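PDB 6GL2: endoglucanase, family GH5 from Zobellia galactanivorans, which probably hydrolyses beta-linked glucans of the hemicellulose type, such as mixed-linked glucan, as a family 5 glycoside hydrolase. Local coordinates for residues I104-D109 / D125-V130. Numbering follows the deposited sequence. Where two conformers were deposited one is given.
Sequences INIHHD and DELSKV
Ile106 faces Leu127 and Val130 across a wide backbone gap. The closest CA atoms, those of Ile106 and Val130, are 9.4 Å apart, and no hydrogen bond joins the two segments. Residues 104-109 carry the end of strand 101-105 into the following loop. Residues 125-130 are a piece of helix 117-137. The contact is small, buried and wholly apolar. Ile106 points its CB at the helix. Its CG1 lies anti to the carbonyl carbon (chi1 -63°), and an extended chi2 of -179° carries CD1 outward. That one methyl makes both contacts. CD1 lies 3.8 Å from Leu127 CD2 and 4.1 Å from Val130 CG1, one turn of helix receiving it through two branches. Leu127 also packs on Tyr176 and Val179 of helix 167-186.

Asn105, next to Ile106, belongs to a polar network instead. Its ND2 gives a nearly straight bond to His107 ND1, 3.0 Å long at 169°. The amide nitrogen lies in the imidazole plane, which helps fix the ring's rotation. Asn105 ND2 also bonds Glu148 OE2 on the next strand. This is the strand-to-helix packing of a beta-alpha-beta unit, here the third strand of a TIM barrel and the helix that follows it.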
loop_
_atom_site.group_PDB
_atom_site.type_symbol
_atom_site.label_atom_id
_atom_site.label_comp_id
_atom_site.label_asym_id
_atom_site.label_seq_id
_atom_site.Cartn_x
_atom_site.Cartn_y
_atom_site.Cartn_z
ATOM N N ILE A 104 2.988 -7.053 1.966
ATOM C CA ILE A 104 1.760 -7.853 1.641
ATOM C C ILE A 104 0.623 -7.226 2.457
ATOM O O ILE A 104 0.792 -6.929 3.643
ATOM C CB ILE A 104 1.945 -9.311 2.116
ATOM C CG1 ILE A 104 3.039 -9.988 1.227
ATOM C CG2 ILE A 104 0.610 -10.067 2.014
ATOM C CD1 ILE A 104 3.445 -11.379 1.776
ATOM N N ASN A 105 -0.554 -7.047 1.821
ATOM C CA ASN A 105 -1.692 -6.409 2.482
ATOM C C ASN A 105 -2.935 -7.225 2.327
ATOM O O ASN A 105 -2.947 -8.334 1.825
ATOM C CB ASN A 105 -1.877 -4.947 1.952
ATOM C CG ASN A 105 -2.506 -4.850 0.605
ATOM O OD1 ASN A 105 -2.859 -5.874 0.010
ATOM N ND2 ASN A 105 -2.767 -3.618 0.130
ATOM N N ILE A 106 -4.019 -6.674 2.871
ATOM C CA ILE A 106 -5.393 -6.971 2.536
ATOM C C ILE A 106 -5.918 -5.850 1.672
ATOM O O ILE A 106 -5.924 -4.689 2.148
ATOM C CB ILE A 106 -6.270 -7.201 3.804
ATOM C CG1 ILE A 106 -5.818 -8.388 4.581
ATOM C CG2 ILE A 106 -7.721 -7.286 3.384
ATOM C CD1 ILE A 106 -6.637 -8.712 5.836
ATOM N N HIS A 107 -6.335 -6.102 0.468
ATOM C CA HIS A 107 -6.588 -5.054 -0.529
ATOM C C HIS A 107 -8.052 -4.819 -0.799
ATOM O O HIS A 107 -8.739 -4.224 0.102
ATOM C CB HIS A 107 -5.744 -5.321 -1.828
ATOM C CG HIS A 107 -5.488 -4.098 -2.615
ATOM N ND1 HIS A 107 -4.539 -3.192 -2.244
ATOM C CD2 HIS A 107 -6.083 -3.626 -3.743
ATOM C CE1 HIS A 107 -4.530 -2.222 -3.174
ATOM N NE2 HIS A 107 -5.516 -2.436 -4.034
ATOM N N HIS A 108 -8.702 -5.427 -1.776
ATOM C CA HIS A 108 -10.104 -5.099 -2.191
ATOM C C HIS A 108 -11.018 -5.990 -1.464
ATOM O O HIS A 108 -11.892 -6.700 -2.018
ATOM C CB HIS A 108 -10.368 -5.245 -3.690
ATOM C CG HIS A 108 -9.693 -4.210 -4.559
ATOM N ND1 HIS A 108 -9.611 -2.852 -4.255
ATOM C CD2 HIS A 108 -9.014 -4.376 -5.755
ATOM C CE1 HIS A 108 -8.980 -2.228 -5.289
ATOM N NE2 HIS A 108 -8.614 -3.140 -6.175
ATOM N N ASP A 109 -11.023 -5.905 -0.146
ATOM C CA ASP A 109 -11.748 -6.820 0.764
ATOM C C ASP A 109 -12.810 -6.067 1.550
ATOM O O ASP A 109 -13.296 -6.507 2.609
ATOM C CB ASP A 109 -10.745 -7.610 1.612
ATOM C CG ASP A 109 -10.133 -8.764 0.827
ATOM O OD1 ASP A 109 -10.922 -9.715 0.515
ATOM O OD2 ASP A 109 -8.956 -8.713 0.578
ATOM N N ASP A 125 -14.056 -10.364 14.145
ATOM C CA ASP A 125 -13.846 -11.803 14.287
ATOM C C ASP A 125 -13.082 -12.407 13.044
ATOM O O ASP A 125 -12.136 -13.162 13.157
ATOM C CB ASP A 125 -15.173 -12.546 14.475
ATOM C CG ASP A 125 -15.894 -12.265 15.823
ATOM O OD1 ASP A 125 -15.325 -11.755 16.815
ATOM O OD2 ASP A 125 -17.159 -12.504 15.740
ATOM N N GLU A 126 -13.599 -12.063 11.862
ATOM C CA GLU A 126 -13.011 -12.540 10.607
ATOM C C GLU A 126 -11.598 -12.010 10.426
ATOM O O GLU A 126 -10.703 -12.802 10.075
ATOM C CB GLU A 126 -13.901 -12.168 9.405
ATOM C CG GLU A 126 -13.296 -12.797 8.152
ATOM C CD GLU A 126 -14.220 -12.810 6.944
ATOM O OE1 GLU A 126 -15.326 -12.263 7.014
ATOM O OE2 GLU A 126 -13.701 -13.382 5.930
ATOM N N LEU A 127 -11.387 -10.743 10.673
ATOM C CA LEU A 127 -10.054 -10.158 10.500
ATOM C C LEU A 127 -9.005 -10.793 11.360
ATOM O O LEU A 127 -7.912 -11.026 10.960
ATOM C CB LEU A 127 -10.060 -8.648 10.763
ATOM C CG LEU A 127 -10.250 -7.686 9.662
ATOM C CD1 LEU A 127 -10.089 -6.280 10.281
ATOM C CD2 LEU A 127 -9.143 -7.918 8.602
ATOM N N SER A 128 -9.386 -11.088 12.608
ATOM C CA SER A 128 -8.449 -11.720 13.516
ATOM C C SER A 128 -8.020 -13.088 12.957
ATOM O O SER A 128 -6.820 -13.401 12.952
ATOM C CB SER A 128 -9.142 -11.936 14.879
ATOM O OG SER A 128 -8.205 -12.455 15.782
ATOM N N LYS A 129 -8.962 -13.866 12.457
ATOM C CA LYS A 129 -8.708 -15.212 11.930
ATOM C C LYS A 129 -7.839 -15.088 10.653
ATOM O O LYS A 129 -6.877 -15.853 10.416
ATOM C CB LYS A 129 -9.969 -15.943 11.571
ATOM C CG LYS A 129 -10.740 -16.509 12.754
ATOM C CD LYS A 129 -9.907 -17.430 13.584
ATOM C CE LYS A 129 -10.710 -17.981 14.763
ATOM N NZ LYS A 129 -9.878 -18.772 15.716
ATOM N N VAL A 130 -8.160 -14.144 9.749
ATOM C CA VAL A 130 -7.455 -13.999 8.480
ATOM C C VAL A 130 -6.050 -13.528 8.765
ATOM O O VAL A 130 -5.119 -14.104 8.196
ATOM C CB VAL A 130 -8.247 -13.075 7.541
ATOM C CG1 VAL A 130 -7.403 -12.681 6.294
ATOM C CG2 VAL A 130 -9.528 -13.803 7.105
#